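Local structure of sperm-specific class P protein 19 (Caenorhabditis elegans, 1ROW) at residues A[21-26]-A[31-36]. The protein is a sperm-specific member of the major sperm protein-like family whose precise role is not established, though it probably has a structural rather than enzymatic part. Sequence-based numbering, arbitrary orientation.
Sequences HKLVNG and IVFKIK
Leu23 lays one methyl, CD1, on a face of the Phe33 ring. CD1 stands 3.8 Å above the ring plane, and the line from it to the ring centroid departs only 8° from the normal, which identifies a CH-pi contact centred on the face; its nearest ring atom is CE2, 3.9 Å from CD1. Phe33 raises the ring by placing CG between its own N and C (chi1 69°). Elsewhere, the Phe33 side chain touches Val52 and Val76 on the two strands flanking its own.

The second flat group, the Asn25 amide, lies against Ile31, the two side chains coming from opposite directions and overlapping along their length. ND2 is 3.5 Å from Ile31 CG2, while Ile31 CD1 reaches back to within 3.6 Å of Asn25 CB. These are van der Waals contacts; ND2 spends its N-H bonds elsewhere, on the carbonyls of Glu29 and Val52, and OD1 accepts from Gly27 N. Three bonds therefore fix the amide's rotation and tie it to the connection 27-30 and to strand 43-52.

CA atoms 9.8 Å apart for Leu23 and Phe33, but 7.5 Å for Asn25 and Ile31, show the strands converging toward their connection. Strand 17-25 pairs with 56-64, whereas 31-37 lies between 43-52 and 70-80, so the contact spans the buried core between the facing layers of the immunoglobulin-like beta sandwich characteristic of MSP domains.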
ATOM      1  N   HIS A  21       0.993   2.517   7.719  1.00 19.79           N
ATOM      2  CA  HIS A  21       1.562   3.533   6.854  1.00 21.07           C
ATOM      3  C   HIS A  21       0.449   4.392   6.273  1.00 22.19           C
ATOM      4  O   HIS A  21      -0.558   3.876   5.785  1.00 22.70           O
ATOM      5  CB  HIS A  21       2.377   2.845   5.758  1.00 19.98           C
ATOM      6  CG  HIS A  21       3.469   1.977   6.299  1.00 19.73           C
ATOM      7  ND1 HIS A  21       4.787   2.376   6.340  1.00 18.80           N
ATOM      8  CD2 HIS A  21       3.422   0.774   6.918  1.00 19.36           C
ATOM      9  CE1 HIS A  21       5.504   1.458   6.964  1.00 20.60           C
ATOM     10  NE2 HIS A  21       4.699   0.477   7.327  1.00 20.74           N
ATOM     11  N   LYS A  22       0.626   5.707   6.349  1.00 23.69           N
ATOM     12  CA  LYS A  22      -0.376   6.636   5.839  1.00 26.71           C
ATOM     13  C   LYS A  22      -0.052   7.101   4.427  1.00 26.87           C
ATOM     14  O   LYS A  22       0.934   7.813   4.217  1.00 26.06           O
ATOM     15  CB  LYS A  22      -0.482   7.871   6.745  1.00 30.00           C
ATOM     16  CG  LYS A  22      -0.782   7.582   8.205  1.00 36.73           C
ATOM     17  CD  LYS A  22      -0.747   8.871   9.035  1.00 40.92           C
ATOM     18  CE  LYS A  22      -0.885   8.587  10.531  1.00 43.25           C
ATOM     19  NZ  LYS A  22      -0.793   9.835  11.359  1.00 44.71           N
ATOM     20  N   LEU A  23      -0.871   6.694   3.458  1.00 24.97           N
ATOM     21  CA  LEU A  23      -0.665   7.125   2.081  1.00 24.63           C
ATOM     22  C   LEU A  23      -1.173   8.562   2.007  1.00 24.90           C
ATOM     23  O   LEU A  23      -2.306   8.852   2.404  1.00 24.48           O
ATOM     24  CB  LEU A  23      -1.447   6.240   1.105  1.00 26.64           C
ATOM     25  CG  LEU A  23      -1.001   4.777   1.000  1.00 27.56           C
ATOM     26  CD1 LEU A  23      -1.784   4.085  -0.107  1.00 27.29           C
ATOM     27  CD2 LEU A  23       0.491   4.714   0.707  1.00 27.69           C
ATOM     28  N   VAL A  24      -0.331   9.465   1.522  1.00 22.75           N
ATOM     29  CA  VAL A  24      -0.717  10.863   1.428  1.00 21.56           C
ATOM     30  C   VAL A  24      -0.738  11.357  -0.003  1.00 19.93           C
ATOM     31  O   VAL A  24       0.245  11.213  -0.734  1.00 19.12           O
ATOM     32  CB  VAL A  24       0.240  11.757   2.238  1.00 23.18           C
ATOM     33  CG1 VAL A  24      -0.177  13.221   2.105  1.00 23.33           C
ATOM     34  CG2 VAL A  24       0.232  11.328   3.695  1.00 24.38           C
ATOM     35  N   ASN A  25      -1.867  11.935  -0.394  1.00 18.44           N
ATOM     36  CA  ASN A  25      -2.025  12.472  -1.736  1.00 20.70           C
ATOM     37  C   ASN A  25      -2.031  13.994  -1.672  1.00 19.66           C
ATOM     38  O   ASN A  25      -3.015  14.609  -1.248  1.00 18.39           O
ATOM     39  CB  ASN A  25      -3.331  11.972  -2.367  1.00 17.55           C
ATOM     40  CG  ASN A  25      -3.593  12.584  -3.734  1.00 20.05           C
ATOM     41  OD1 ASN A  25      -2.736  13.268  -4.299  1.00 19.69           O
ATOM     42  ND2 ASN A  25      -4.783  12.325  -4.285  1.00 20.20           N
ATOM     43  N   GLY A  26      -0.924  14.593  -2.098  1.00 20.44           N
ATOM     44  CA  GLY A  26      -0.813  16.039  -2.086  1.00 22.67           C
ATOM     45  C   GLY A  26      -1.189  16.656  -3.419  1.00 23.92           C
ATOM     46  O   GLY A  26      -1.054  17.871  -3.603  1.00 21.30           O
ATOM     47  N   ILE A  31      -6.838   9.781  -6.226  1.00 27.79           N
ATOM     48  CA  ILE A  31      -6.026   8.712  -6.785  1.00 29.13           C
ATOM     49  C   ILE A  31      -6.594   7.360  -6.376  1.00 27.49           C
ATOM     50  O   ILE A  31      -7.209   7.223  -5.318  1.00 27.07           O
ATOM     51  CB  ILE A  31      -4.554   8.795  -6.311  1.00 30.66           C
ATOM     52  CG1 ILE A  31      -4.494   8.716  -4.788  1.00 34.34           C
ATOM     53  CG2 ILE A  31      -3.912  10.079  -6.828  1.00 32.27           C
ATOM     54  CD1 ILE A  31      -3.105   8.916  -4.207  1.00 38.50           C
ATOM     55  N   VAL A  32      -6.409   6.376  -7.248  1.00 26.88           N
ATOM     56  CA  VAL A  32      -6.849   5.015  -6.992  1.00 24.68           C
ATOM     57  C   VAL A  32      -5.541   4.237  -6.854  1.00 24.22           C
ATOM     58  O   VAL A  32      -4.567   4.549  -7.542  1.00 23.45           O
ATOM     59  CB  VAL A  32      -7.676   4.452  -8.185  1.00 25.31           C
ATOM     60  CG1 VAL A  32      -6.807   4.347  -9.425  1.00 25.19           C
ATOM     61  CG2 VAL A  32      -8.258   3.098  -7.830  1.00 26.49           C
ATOM     62  N   PHE A  33      -5.505   3.246  -5.967  1.00 22.91           N
ATOM     63  CA  PHE A  33      -4.288   2.463  -5.783  1.00 23.11           C
ATOM     64  C   PHE A  33      -4.580   0.977  -5.577  1.00 23.29           C
ATOM     65  O   PHE A  33      -5.684   0.601  -5.179  1.00 20.20           O
ATOM     66  CB  PHE A  33      -3.494   2.999  -4.583  1.00 20.80           C
ATOM     67  CG  PHE A  33      -4.154   2.756  -3.252  1.00 20.33           C
ATOM     68  CD1 PHE A  33      -4.075   1.508  -2.633  1.00 22.64           C
ATOM     69  CD2 PHE A  33      -4.861   3.768  -2.617  1.00 21.05           C
ATOM     70  CE1 PHE A  33      -4.688   1.275  -1.402  1.00 22.51           C
ATOM     71  CE2 PHE A  33      -5.481   3.546  -1.381  1.00 21.29           C
ATOM     72  CZ  PHE A  33      -5.394   2.297  -0.774  1.00 20.34           C
ATOM     73  N   LYS A  34      -3.577   0.150  -5.867  1.00 24.07           N
ATOM     74  CA  LYS A  34      -3.646  -1.299  -5.698  1.00 24.16           C
ATOM     75  C   LYS A  34      -2.301  -1.736  -5.124  1.00 25.62           C
ATOM     76  O   LYS A  34      -1.249  -1.359  -5.637  1.00 25.24           O
ATOM     77  CB  LYS A  34      -3.870  -2.012  -7.032  1.00 26.45           C
ATOM     78  CG  LYS A  34      -3.904  -3.525  -6.871  1.00 29.73           C
ATOM     79  CD  LYS A  34      -4.013  -4.259  -8.205  1.00 34.31           C
ATOM     80  CE  LYS A  34      -4.276  -5.742  -7.971  1.00 36.86           C
ATOM     81  NZ  LYS A  34      -3.285  -6.362  -7.035  1.00 38.09           N
ATOM     82  N   ILE A  35      -2.331  -2.552  -4.082  1.00 23.72           N
ATOM     83  CA  ILE A  35      -1.089  -2.968  -3.453  1.00 25.62           C
ATOM     84  C   ILE A  35      -0.742  -4.437  -3.622  1.00 24.34           C
ATOM     85  O   ILE A  35      -1.581  -5.307  -3.437  1.00 23.17           O
ATOM     86  CB  ILE A  35      -1.119  -2.642  -1.947  1.00 23.80           C
ATOM     87  CG1 ILE A  35      -1.478  -1.168  -1.756  1.00 23.97           C
ATOM     88  CG2 ILE A  35       0.227  -2.956  -1.319  1.00 26.26           C
ATOM     89  CD1 ILE A  35      -1.483  -0.700  -0.318  1.00 25.47           C
ATOM     90  N   LYS A  36       0.510  -4.694  -3.977  1.00 25.79           N
ATOM     91  CA  LYS A  36       1.003  -6.053  -4.144  1.00 27.59           C
ATOM     92  C   LYS A  36       2.245  -6.230  -3.272  1.00 27.23           C
ATOM     93  O   LYS A  36       3.120  -5.368  -3.243  1.00 27.06           O
ATOM     94  CB  LYS A  36       1.346  -6.332  -5.609  1.00 29.54           C
ATOM     95  CG  LYS A  36       0.187  -6.897  -6.424  1.00 35.41           C
ATOM     96  CD  LYS A  36       0.700  -7.646  -7.655  1.00 39.40           C
ATOM     97  CE  LYS A  36      -0.415  -8.428  -8.345  1.00 42.80           C
ATOM     98  NZ  LYS A  36       0.098  -9.278  -9.465  1.00 43.43           N
TER